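Local coordinates for ssDNA binding protein (Aeropyrum pernix, PDB 4PSN) that binds single-stranded DNA, probably enclosing the strand in tunnels that run between the subunits of its tetrameric assembly, at residues R23-Q28 with K41-A46; Q73-V78 with F87-V92; R163-E168 with R211-I216; P169-L174 with V204-A209. One frame throughout, in Å; residues are numbered along the deposited sequence. Where two conformers were deposited one is given.

Contact 1 of 4, residues R23-Q28 with K41-A46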
# COMPACT_ATOMS: atom_id res chain seq x y z
N ARG C 23 13.31 2.32 1.50
CA ARG C 23 12.37 1.46 2.21
C ARG C 23 12.06 0.15 1.48
O ARG C 23 11.97 -0.91 2.10
CB ARG C 23 11.08 2.21 2.56
CG ARG C 23 11.31 3.22 3.67
CD ARG C 23 10.09 4.09 3.92
NE ARG C 23 10.38 5.14 4.90
CZ ARG C 23 9.61 6.20 5.10
NH1 ARG C 23 8.50 6.36 4.39
NH2 ARG C 23 9.95 7.11 6.00
N VAL C 24 11.89 0.24 0.16
CA VAL C 24 11.62 -0.94 -0.64
C VAL C 24 12.82 -1.90 -0.64
O VAL C 24 12.66 -3.12 -0.55
CB VAL C 24 11.23 -0.56 -2.09
CG1 VAL C 24 11.18 -1.79 -2.99
CG2 VAL C 24 9.90 0.21 -2.11
N LEU C 25 14.03 -1.36 -0.73
CA LEU C 25 15.22 -2.21 -0.75
C LEU C 25 15.37 -2.95 0.57
O LEU C 25 15.70 -4.14 0.60
CB LEU C 25 16.48 -1.40 -1.04
CG LEU C 25 17.71 -2.27 -1.29
CD1 LEU C 25 17.48 -3.14 -2.52
CD2 LEU C 25 18.95 -1.40 -1.48
N PHE C 26 15.14 -2.24 1.67
CA PHE C 26 15.19 -2.87 2.97
C PHE C 26 14.13 -3.96 3.12
O PHE C 26 14.41 -5.02 3.67
CB PHE C 26 15.08 -1.84 4.09
CG PHE C 26 16.41 -1.34 4.59
CD1 PHE C 26 17.16 -2.12 5.48
CD2 PHE C 26 16.91 -0.11 4.19
CE1 PHE C 26 18.39 -1.67 5.94
CE2 PHE C 26 18.13 0.34 4.65
CZ PHE C 26 18.88 -0.44 5.53
N ALA C 27 12.92 -3.70 2.64
CA ALA C 27 11.84 -4.69 2.73
C ALA C 27 12.19 -5.94 1.94
O ALA C 27 11.93 -7.06 2.40
CB ALA C 27 10.53 -4.10 2.24
N GLN C 28 12.77 -5.76 0.76
CA GLN C 28 13.11 -6.89 -0.10
C GLN C 28 14.30 -7.70 0.42
O GLN C 28 14.42 -8.88 0.12
CB GLN C 28 13.41 -6.41 -1.53
CG GLN C 28 12.19 -5.86 -2.28
CD GLN C 28 12.47 -5.65 -3.74
OE1 GLN C 28 13.62 -5.66 -4.17
NE2 GLN C 28 11.41 -5.48 -4.54
N LYS C 41 24.20 -2.19 7.02
CA LYS C 41 25.12 -1.23 6.41
C LYS C 41 25.21 -1.43 4.90
O LYS C 41 25.16 -0.46 4.14
CB LYS C 41 26.51 -1.34 7.04
CG LYS C 41 27.51 -0.31 6.53
CD LYS C 41 28.82 -0.39 7.31
CE LYS C 41 29.75 0.77 6.95
NZ LYS C 41 30.98 0.81 7.80
N ASP C 42 25.36 -2.69 4.49
CA ASP C 42 25.42 -3.08 3.09
C ASP C 42 24.22 -2.52 2.34
O ASP C 42 24.36 -1.87 1.30
CB ASP C 42 25.37 -4.60 2.94
CG ASP C 42 26.65 -5.28 3.41
OD1 ASP C 42 27.74 -4.69 3.22
OD2 ASP C 42 26.55 -6.40 3.94
N VAL C 43 23.04 -2.80 2.86
CA VAL C 43 21.79 -2.36 2.26
C VAL C 43 21.67 -0.83 2.26
O VAL C 43 21.26 -0.25 1.26
CB VAL C 43 20.57 -3.00 2.96
CG1 VAL C 43 19.26 -2.54 2.30
CG2 VAL C 43 20.69 -4.54 2.94
N ALA C 44 22.02 -0.19 3.38
CA ALA C 44 21.92 1.26 3.49
C ALA C 44 22.81 1.94 2.45
O ALA C 44 22.42 2.94 1.85
CB ALA C 44 22.30 1.73 4.90
N MSE C 45 23.99 1.37 2.22
CA MSE C 45 24.93 1.96 1.27
C MSE C 45 24.51 1.74 -0.16
O MSE C 45 24.65 2.62 -1.01
CB MSE C 45 26.32 1.39 1.46
CG MSE C 45 27.02 1.88 2.72
SE MSE C 45 28.73 0.95 2.91
CE MSE C 45 29.16 0.78 1.01
N ALA C 46 24.01 0.54 -0.44
CA ALA C 46 23.47 0.24 -1.76
C ALA C 46 22.36 1.23 -2.11
O ALA C 46 22.35 1.80 -3.21
CB ALA C 46 22.96 -1.21 -1.81
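Val43 of the 41-46 segment sets its CG1 methyl squarely over the ring of Phe26. The methyl carbon stands 3.6 Å from the centroid of the Phe26 ring and only 1° off its normal, a CH-pi contact in which all six ring carbons are almost equally far away. The first torsion of Val43 (chi1 -180°) places CG1, anti to the backbone N, over the Phe26 ring. The same methyl also meets Leu25, with Leu25 CG to Val43 CG1 at 3.9 Å, and the two side chains pass alongside, pointing opposite ways. Leu25 CD2 reaches on to the backbone, 3.8 Å from Val43 O. This is the packing of two neighbouring helices, 17-28 and 40-61, which run roughly antiparallel at 148° with short-segment axes 9.7 Å apart; Ile33 of the short helix 30-34 between them touches both Phe26 and Val43. One residue further on, Ala44 lies by the tip of the ring: Phe26 CZ is 3.8 Å from Ala44 N and 4.1 Å from Ala44 CB. Asn203 of the second subunit packs on this alanine as well. A turn beyond Val43, the small side chain of Ala46 lets Leu25 come close, Ala46 CB to Leu25 CD2 at 4.0 Å, and it also touches Ile83 and Phe85 of strand 83-97.

Contact 2 of 4, residues Q73-V78 with F87-V92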
# COMPACT_ATOMS: atom_id res chain seq x y z
N GLN C 73 12.39 1.63 -11.55
CA GLN C 73 12.65 0.24 -11.32
C GLN C 73 14.03 -0.07 -11.86
O GLN C 73 14.48 0.53 -12.84
CB GLN C 73 11.57 -0.65 -11.97
CG GLN C 73 11.56 -0.67 -13.48
CD GLN C 73 10.70 -1.80 -14.02
OE1 GLN C 73 9.48 -1.81 -13.83
NE2 GLN C 73 11.34 -2.79 -14.67
N ILE C 74 14.72 -0.97 -11.18
CA ILE C 74 16.03 -1.41 -11.63
C ILE C 74 16.29 -2.79 -11.05
O ILE C 74 15.92 -3.05 -9.91
CB ILE C 74 17.12 -0.43 -11.18
CG1 ILE C 74 18.49 -0.82 -11.72
CG2 ILE C 74 17.14 -0.30 -9.65
CD1 ILE C 74 19.58 0.22 -11.35
N ASP C 75 16.88 -3.68 -11.84
CA ASP C 75 17.16 -5.03 -11.35
C ASP C 75 18.44 -5.01 -10.52
O ASP C 75 19.29 -4.13 -10.68
CB ASP C 75 17.33 -6.01 -12.52
CG ASP C 75 16.03 -6.24 -13.31
OD1 ASP C 75 14.94 -5.80 -12.88
OD2 ASP C 75 16.11 -6.89 -14.37
N TYR C 76 18.58 -6.00 -9.63
CA TYR C 76 19.82 -6.14 -8.87
C TYR C 76 20.14 -7.59 -8.54
O TYR C 76 19.26 -8.46 -8.52
CB TYR C 76 19.81 -5.31 -7.57
CG TYR C 76 18.77 -5.76 -6.57
CD1 TYR C 76 19.07 -6.71 -5.61
CD2 TYR C 76 17.49 -5.22 -6.58
CE1 TYR C 76 18.13 -7.13 -4.69
CE2 TYR C 76 16.54 -5.63 -5.66
CZ TYR C 76 16.86 -6.59 -4.72
OH TYR C 76 15.91 -7.00 -3.81
N GLU C 77 21.42 -7.82 -8.29
CA GLU C 77 21.94 -9.14 -8.01
C GLU C 77 22.58 -9.11 -6.64
O GLU C 77 23.39 -8.24 -6.32
CB GLU C 77 22.98 -9.50 -9.07
CG GLU C 77 23.72 -10.81 -8.84
CD GLU C 77 24.68 -11.14 -9.98
OE1 GLU C 77 25.20 -10.20 -10.61
OE2 GLU C 77 24.91 -12.34 -10.24
N VAL C 78 22.19 -10.05 -5.80
CA VAL C 78 22.84 -10.24 -4.52
C VAL C 78 23.49 -11.60 -4.53
O VAL C 78 22.83 -12.61 -4.76
CB VAL C 78 21.82 -10.24 -3.38
CG1 VAL C 78 22.55 -10.42 -2.04
CG2 VAL C 78 21.02 -8.97 -3.38
N PHE C 87 22.44 -1.42 -14.30
CA PHE C 87 21.90 -0.16 -14.79
C PHE C 87 21.32 -0.24 -16.20
O PHE C 87 20.59 0.66 -16.61
CB PHE C 87 22.88 0.99 -14.61
CG PHE C 87 23.03 1.43 -13.18
CD1 PHE C 87 22.15 2.34 -12.63
CD2 PHE C 87 24.05 0.93 -12.39
CE1 PHE C 87 22.28 2.75 -11.30
CE2 PHE C 87 24.19 1.33 -11.07
CZ PHE C 87 23.31 2.24 -10.52
N SER C 88 21.61 -1.32 -16.92
CA SER C 88 20.97 -1.55 -18.22
C SER C 88 19.49 -1.90 -18.05
O SER C 88 18.74 -1.96 -19.03
CB SER C 88 21.69 -2.65 -19.01
OG SER C 88 21.35 -3.95 -18.53
N THR C 89 19.05 -2.12 -16.81
CA THR C 89 17.64 -2.42 -16.58
C THR C 89 16.92 -1.26 -15.92
O THR C 89 15.76 -1.38 -15.52
CB THR C 89 17.46 -3.66 -15.69
OG1 THR C 89 17.95 -3.36 -14.38
CG2 THR C 89 18.23 -4.85 -16.28
N LEU C 90 17.61 -0.15 -15.78
CA LEU C 90 17.02 1.01 -15.13
C LEU C 90 15.90 1.56 -16.01
O LEU C 90 16.09 1.79 -17.20
CB LEU C 90 18.07 2.09 -14.87
CG LEU C 90 17.49 3.40 -14.35
CD1 LEU C 90 16.85 3.21 -12.99
CD2 LEU C 90 18.58 4.48 -14.30
N ARG C 91 14.73 1.76 -15.42
CA ARG C 91 13.62 2.35 -16.15
C ARG C 91 13.02 3.44 -15.29
O ARG C 91 12.75 3.22 -14.12
CB ARG C 91 12.57 1.29 -16.48
CG ARG C 91 11.32 1.86 -17.13
CD ARG C 91 10.15 0.89 -17.05
NE ARG C 91 10.37 -0.33 -17.81
CZ ARG C 91 9.56 -1.39 -17.80
NH1 ARG C 91 8.45 -1.37 -17.06
NH2 ARG C 91 9.85 -2.46 -18.53
N VAL C 92 12.83 4.61 -15.87
CA VAL C 92 12.25 5.72 -15.13
C VAL C 92 11.08 6.27 -15.92
O VAL C 92 11.14 6.40 -17.13
CB VAL C 92 13.30 6.83 -14.86
CG1 VAL C 92 12.62 8.07 -14.29
CG2 VAL C 92 14.38 6.34 -13.89
O HOH W 1 14.18 -3.28 -14.28
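Thr89 OG1 is gripped twice: it accepts a bond from Asp75 N (2.8 Å to Thr89 OG1, 162° at the hydrogen) and is hydrogen-bonded to Asp86 O. Its chi1 of 67° sets OG1 between backbone N and carbonyl carbon, facing Asp75 N. A water joins Gln73 NE2, Asp75 OD1 and Thr89 O, and Thr6 OG1 also hydrogen-bonds to Asp75 OD1. Beyond the type I turn from Phe87 to Leu90, Gln73 and Arg91 form an antiparallel hydrogen-bonded pair of the 69-78/83-97 hairpin, with Gln73 N to Arg91 O at 3.0 Å and Arg91 N to Gln73 O at 2.9 Å. Their side chains run side by side, amide stacked on guanidinium with the planes 24° apart and Gln73 NE2 above the guanidinium centre. Ile74 CD1 lies over the Phe87 ring, 3.6 Å from Phe87 CD1. An alanine in place of Arg91 would probably leave Asp31 of the third subunit without its salt bridge and the Gln73 amide without the plane it stacks on. Since the Asp31 carboxylate takes both Arg91 NH1 and Gln73 NE2, the stacked pair presents two donors to one acid, and the hairpin face bearing Gln73 and Arg91 becomes part of a subunit interface.

Contact 3 of 4, residues R163-E168 with R211-I216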
# COMPACT_ATOMS: atom_id res chain seq x y z
N ARG C 163 -26.85 -10.61 -21.86
CA ARG C 163 -25.86 -10.30 -20.82
C ARG C 163 -24.68 -9.59 -21.44
O ARG C 163 -24.53 -9.60 -22.65
CB ARG C 163 -25.42 -11.55 -20.02
CG ARG C 163 -25.04 -12.78 -20.82
CD ARG C 163 -26.29 -13.44 -21.39
NE ARG C 163 -26.11 -14.84 -21.75
CZ ARG C 163 -26.51 -15.36 -22.91
NH1 ARG C 163 -26.31 -16.65 -23.16
NH2 ARG C 163 -27.09 -14.59 -23.83
N GLY C 164 -23.85 -8.97 -20.63
CA GLY C 164 -22.74 -8.23 -21.20
C GLY C 164 -22.01 -7.45 -20.15
O GLY C 164 -22.28 -7.60 -18.96
N ALA C 165 -21.08 -6.60 -20.59
CA ALA C 165 -20.24 -5.88 -19.66
C ALA C 165 -19.64 -4.68 -20.39
O ALA C 165 -19.43 -4.74 -21.59
CB ALA C 165 -19.11 -6.80 -19.19
N VAL C 166 -19.36 -3.60 -19.65
CA VAL C 166 -18.56 -2.48 -20.16
C VAL C 166 -17.52 -2.10 -19.11
O VAL C 166 -17.70 -2.36 -17.91
CB VAL C 166 -19.43 -1.23 -20.51
CG1 VAL C 166 -20.46 -1.56 -21.61
CG2 VAL C 166 -20.13 -0.72 -19.28
N VAL C 167 -16.44 -1.49 -19.55
CA VAL C 167 -15.39 -1.07 -18.62
C VAL C 167 -15.39 0.44 -18.40
O VAL C 167 -14.83 0.93 -17.43
CB VAL C 167 -13.99 -1.51 -19.12
CG1 VAL C 167 -13.94 -3.01 -19.28
CG2 VAL C 167 -13.65 -0.80 -20.43
N GLU C 168 -16.04 1.17 -19.31
CA GLU C 168 -16.14 2.63 -19.20
C GLU C 168 -17.57 3.00 -19.51
O GLU C 168 -18.22 2.31 -20.29
CB GLU C 168 -15.23 3.32 -20.23
CG GLU C 168 -13.73 3.16 -19.97
CD GLU C 168 -12.89 3.63 -21.16
OE1 GLU C 168 -13.46 4.23 -22.11
OE2 GLU C 168 -11.66 3.41 -21.14
N ARG C 211 -12.86 -9.43 -18.21
CA ARG C 211 -12.94 -10.87 -18.44
C ARG C 211 -14.21 -11.26 -19.20
O ARG C 211 -14.18 -12.10 -20.11
CB ARG C 211 -12.86 -11.61 -17.10
CG ARG C 211 -12.96 -13.11 -17.18
CD ARG C 211 -11.61 -13.77 -16.98
NE ARG C 211 -10.94 -13.34 -15.74
CZ ARG C 211 -9.62 -13.31 -15.59
NH1 ARG C 211 -8.85 -13.66 -16.61
NH2 ARG C 211 -9.07 -12.91 -14.45
N VAL C 212 -15.34 -10.67 -18.82
CA VAL C 212 -16.61 -10.97 -19.49
C VAL C 212 -16.60 -10.50 -20.95
O VAL C 212 -17.03 -11.22 -21.86
CB VAL C 212 -17.81 -10.37 -18.72
CG1 VAL C 212 -19.08 -10.41 -19.58
CG2 VAL C 212 -18.04 -11.12 -17.39
N VAL C 213 -16.12 -9.29 -21.17
CA VAL C 213 -16.01 -8.74 -22.53
C VAL C 213 -15.18 -9.68 -23.40
O VAL C 213 -15.59 -10.05 -24.50
CB VAL C 213 -15.40 -7.32 -22.50
CG1 VAL C 213 -15.11 -6.79 -23.93
CG2 VAL C 213 -16.31 -6.38 -21.75
N ASN C 214 -14.01 -10.08 -22.91
CA ASN C 214 -13.15 -10.99 -23.67
C ASN C 214 -13.77 -12.35 -23.94
O ASN C 214 -13.63 -12.89 -25.04
CB ASN C 214 -11.79 -11.16 -22.99
CG ASN C 214 -10.88 -9.95 -23.19
OD1 ASN C 214 -11.07 -9.18 -24.14
ND2 ASN C 214 -9.91 -9.79 -22.30
N GLU C 215 -14.44 -12.91 -22.95
CA GLU C 215 -15.06 -14.22 -23.13
C GLU C 215 -16.18 -14.12 -24.16
O GLU C 215 -16.40 -15.04 -24.94
CB GLU C 215 -15.62 -14.78 -21.83
CG GLU C 215 -16.31 -16.13 -22.05
CD GLU C 215 -16.92 -16.73 -20.80
OE1 GLU C 215 -16.78 -16.13 -19.70
OE2 GLU C 215 -17.56 -17.81 -20.91
N ILE C 216 -16.90 -13.00 -24.16
CA ILE C 216 -17.95 -12.81 -25.15
C ILE C 216 -17.35 -12.60 -26.53
O ILE C 216 -17.78 -13.20 -27.50
CB ILE C 216 -18.84 -11.60 -24.81
CG1 ILE C 216 -19.72 -11.90 -23.59
CG2 ILE C 216 -19.68 -11.21 -26.03
CD1 ILE C 216 -20.58 -10.70 -23.16
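Ala165 points its CB at helix 206-218 and fits between two consecutive valines. Val212 brings CG1 to 3.6 Å from Ala165 CB, placed there by a first torsion of 166° that holds this methyl anti to the backbone N. Val213 offers its other branch: CG2 lies 3.8 Å from Ala165 CB and 3.5 Å from Ala165 O, so it rests on the strand backbone as much as on the side chain. One turn after Val212, Ile216 reaches the strand with its tip. Its chi2 of 177° extends CD1 away from CA, and the methyl stops 3.8 Å from Gly164 CA and 4.1 Å from Arg163 O. There Ile216 CD1 meets bare main chain; the same side chain goes on to touch Ala150 and Ile152 of the adjacent strand 146-155 and Val138 of the strand beyond. No hydrogen bond joins the two segments, and van der Waals contacts of methyls with methyls and backbone carry the packing. Arg211 and Glu215 instead form salt bridges with Glu208 and Arg163 of the fourth subunit. The axes of strand 163-166 and helix 211-216 pass 7.3 Å apart at 126°. Such a layer of small and branched aliphatic side chains is characteristic of a helix laid on one face of an antiparallel beta-sheet, here in the C-terminal domain, whose helix 186-198 packs against the other face.

Contact 4 of 4, residues P169-L174 with V204-A209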
# COMPACT_ATOMS: atom_id res chain seq x y z
N PRO C 169 -18.07 4.12 -18.94
CA PRO C 169 -17.33 5.07 -18.11
C PRO C 169 -17.16 4.59 -16.67
O PRO C 169 -16.54 5.28 -15.88
CB PRO C 169 -18.21 6.33 -18.14
CG PRO C 169 -19.62 5.79 -18.37
CD PRO C 169 -19.43 4.59 -19.26
N THR C 170 -17.72 3.43 -16.34
CA THR C 170 -17.50 2.78 -15.06
C THR C 170 -17.75 1.29 -15.30
O THR C 170 -18.54 0.94 -16.17
CB THR C 170 -18.44 3.35 -13.97
OG1 THR C 170 -18.00 2.91 -12.68
CG2 THR C 170 -19.90 2.91 -14.21
N PRO C 171 -17.02 0.42 -14.60
CA PRO C 171 -17.18 -1.01 -14.92
C PRO C 171 -18.54 -1.57 -14.49
O PRO C 171 -18.91 -1.50 -13.31
CB PRO C 171 -16.03 -1.68 -14.16
CG PRO C 171 -15.02 -0.56 -13.92
CD PRO C 171 -15.90 0.66 -13.67
N LEU C 172 -19.26 -2.13 -15.46
CA LEU C 172 -20.63 -2.62 -15.25
C LEU C 172 -20.85 -3.99 -15.86
O LEU C 172 -20.39 -4.28 -16.97
CB LEU C 172 -21.65 -1.68 -15.88
CG LEU C 172 -21.71 -0.26 -15.32
CD1 LEU C 172 -22.57 0.60 -16.22
CD2 LEU C 172 -22.26 -0.29 -13.90
N LEU C 173 -21.54 -4.84 -15.12
CA LEU C 173 -21.87 -6.18 -15.58
C LEU C 173 -23.38 -6.34 -15.68
O LEU C 173 -24.10 -6.18 -14.70
CB LEU C 173 -21.29 -7.22 -14.63
CG LEU C 173 -20.15 -8.07 -15.19
CD1 LEU C 173 -19.07 -7.19 -15.77
CD2 LEU C 173 -19.58 -8.98 -14.11
N LEU C 174 -23.86 -6.62 -16.88
CA LEU C 174 -25.28 -6.92 -17.07
C LEU C 174 -25.44 -8.43 -16.93
O LEU C 174 -24.96 -9.19 -17.77
CB LEU C 174 -25.74 -6.45 -18.45
CG LEU C 174 -27.19 -6.73 -18.83
CD1 LEU C 174 -28.13 -5.86 -18.02
CD2 LEU C 174 -27.40 -6.51 -20.33
N VAL C 204 -18.96 -3.38 -10.79
CA VAL C 204 -17.94 -4.37 -10.45
C VAL C 204 -16.55 -3.76 -10.55
O VAL C 204 -16.39 -2.61 -10.95
CB VAL C 204 -18.02 -5.58 -11.40
CG1 VAL C 204 -19.36 -6.32 -11.23
CG2 VAL C 204 -17.84 -5.13 -12.84
N GLU C 205 -15.54 -4.53 -10.19
CA GLU C 205 -14.17 -4.12 -10.48
C GLU C 205 -13.86 -4.27 -11.96
O GLU C 205 -14.43 -5.13 -12.63
CB GLU C 205 -13.18 -4.91 -9.61
CG GLU C 205 -13.36 -4.63 -8.13
CD GLU C 205 -12.16 -5.05 -7.25
OE1 GLU C 205 -11.25 -5.74 -7.75
OE2 GLU C 205 -12.14 -4.67 -6.06
N LYS C 206 -12.97 -3.42 -12.46
CA LYS C 206 -12.65 -3.36 -13.87
C LYS C 206 -12.25 -4.72 -14.48
O LYS C 206 -12.70 -5.08 -15.58
CB LYS C 206 -11.55 -2.31 -14.12
CG LYS C 206 -11.36 -1.96 -15.59
CD LYS C 206 -10.16 -1.04 -15.79
CE LYS C 206 -10.26 -0.26 -17.10
NZ LYS C 206 -8.97 0.37 -17.53
N ARG C 207 -11.40 -5.46 -13.78
CA ARG C 207 -10.98 -6.78 -14.26
C ARG C 207 -12.16 -7.76 -14.48
O ARG C 207 -12.12 -8.59 -15.38
CB ARG C 207 -9.94 -7.41 -13.32
CG ARG C 207 -9.30 -8.69 -13.85
CD ARG C 207 -8.14 -9.16 -12.94
NE ARG C 207 -6.99 -8.26 -13.01
CZ ARG C 207 -6.62 -7.42 -12.04
NH1 ARG C 207 -7.29 -7.37 -10.89
NH2 ARG C 207 -5.56 -6.63 -12.22
N GLU C 208 -13.20 -7.66 -13.66
CA GLU C 208 -14.32 -8.57 -13.82
C GLU C 208 -14.99 -8.28 -15.15
O GLU C 208 -15.36 -9.20 -15.88
CB GLU C 208 -15.33 -8.42 -12.68
CG GLU C 208 -14.74 -8.57 -11.28
CD GLU C 208 -15.82 -8.45 -10.19
OE1 GLU C 208 -15.77 -7.50 -9.39
OE2 GLU C 208 -16.70 -9.33 -10.14
N ALA C 209 -15.14 -6.99 -15.44
CA ALA C 209 -15.81 -6.57 -16.67
C ALA C 209 -14.94 -6.96 -17.85
O ALA C 209 -15.43 -7.45 -18.84
CB ALA C 209 -16.10 -5.06 -16.66
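Pro171 lays its ring against the start of helix 206-218, with CG 3.7 Å from Lys206 CA, and Pro171 CB 3.4 Å from Val204 O. Val204 N donates to Pro171 O (3.1 Å, nearly straight at 171°), from a position 42° above the carbonyl plane. The two methyls of Val204 part round Leu173, whose side chain crosses at about a right angle: in the conformer given, Val204 CG1 is 3.9 Å from Leu173 CD2, and Val204 CG2 is 3.8 Å from Leu173 CD1. In the same conformer Leu173 CD1 also approaches Ala209. An alanine at Val204 would keep the backbone bond but would probably open a gap beside Leu173 and leave its branches freer to turn. Glu205 is the N-cap, and its N donates to Glu208 OE1 (3.1 Å), the third-residue half of a capping box. Glu208 OE1 also meets Arg207 of the fourth subunit, while Glu205 OE1 pairs with Arg23 of the second. The chemistry is divided: apolar groups seat the helix start on the loop and first residues of strand 172-180, whereas the acidic residues, whose negative charges would probably suit the positive end of the helix dipole, are shared with neighbouring subunits.

From the N terminus, contact 1 closes first, bringing helix 40-61 back on helix 17-28 across the short helix 30-34. Contact 2 follows in series, closing the hairpin of strands 69-78 and 83-97; the two touch where Gln28 OE1 and Tyr76 OH probably share a hydrogen bond, joining helices to sheet. The chain then passes to the C-terminal domain, where contact 3 closes a loop of 42 residues and contact 4 is nested inside it. Both lay helix 206-218 on the adjacent strands 159-166 and 172-180. Contacts 1 and 4 stay about 19 Å apart at their nearest atoms within the chain, but Arg23 of a neighbouring subunit reaches Glu205, joining the two between chains.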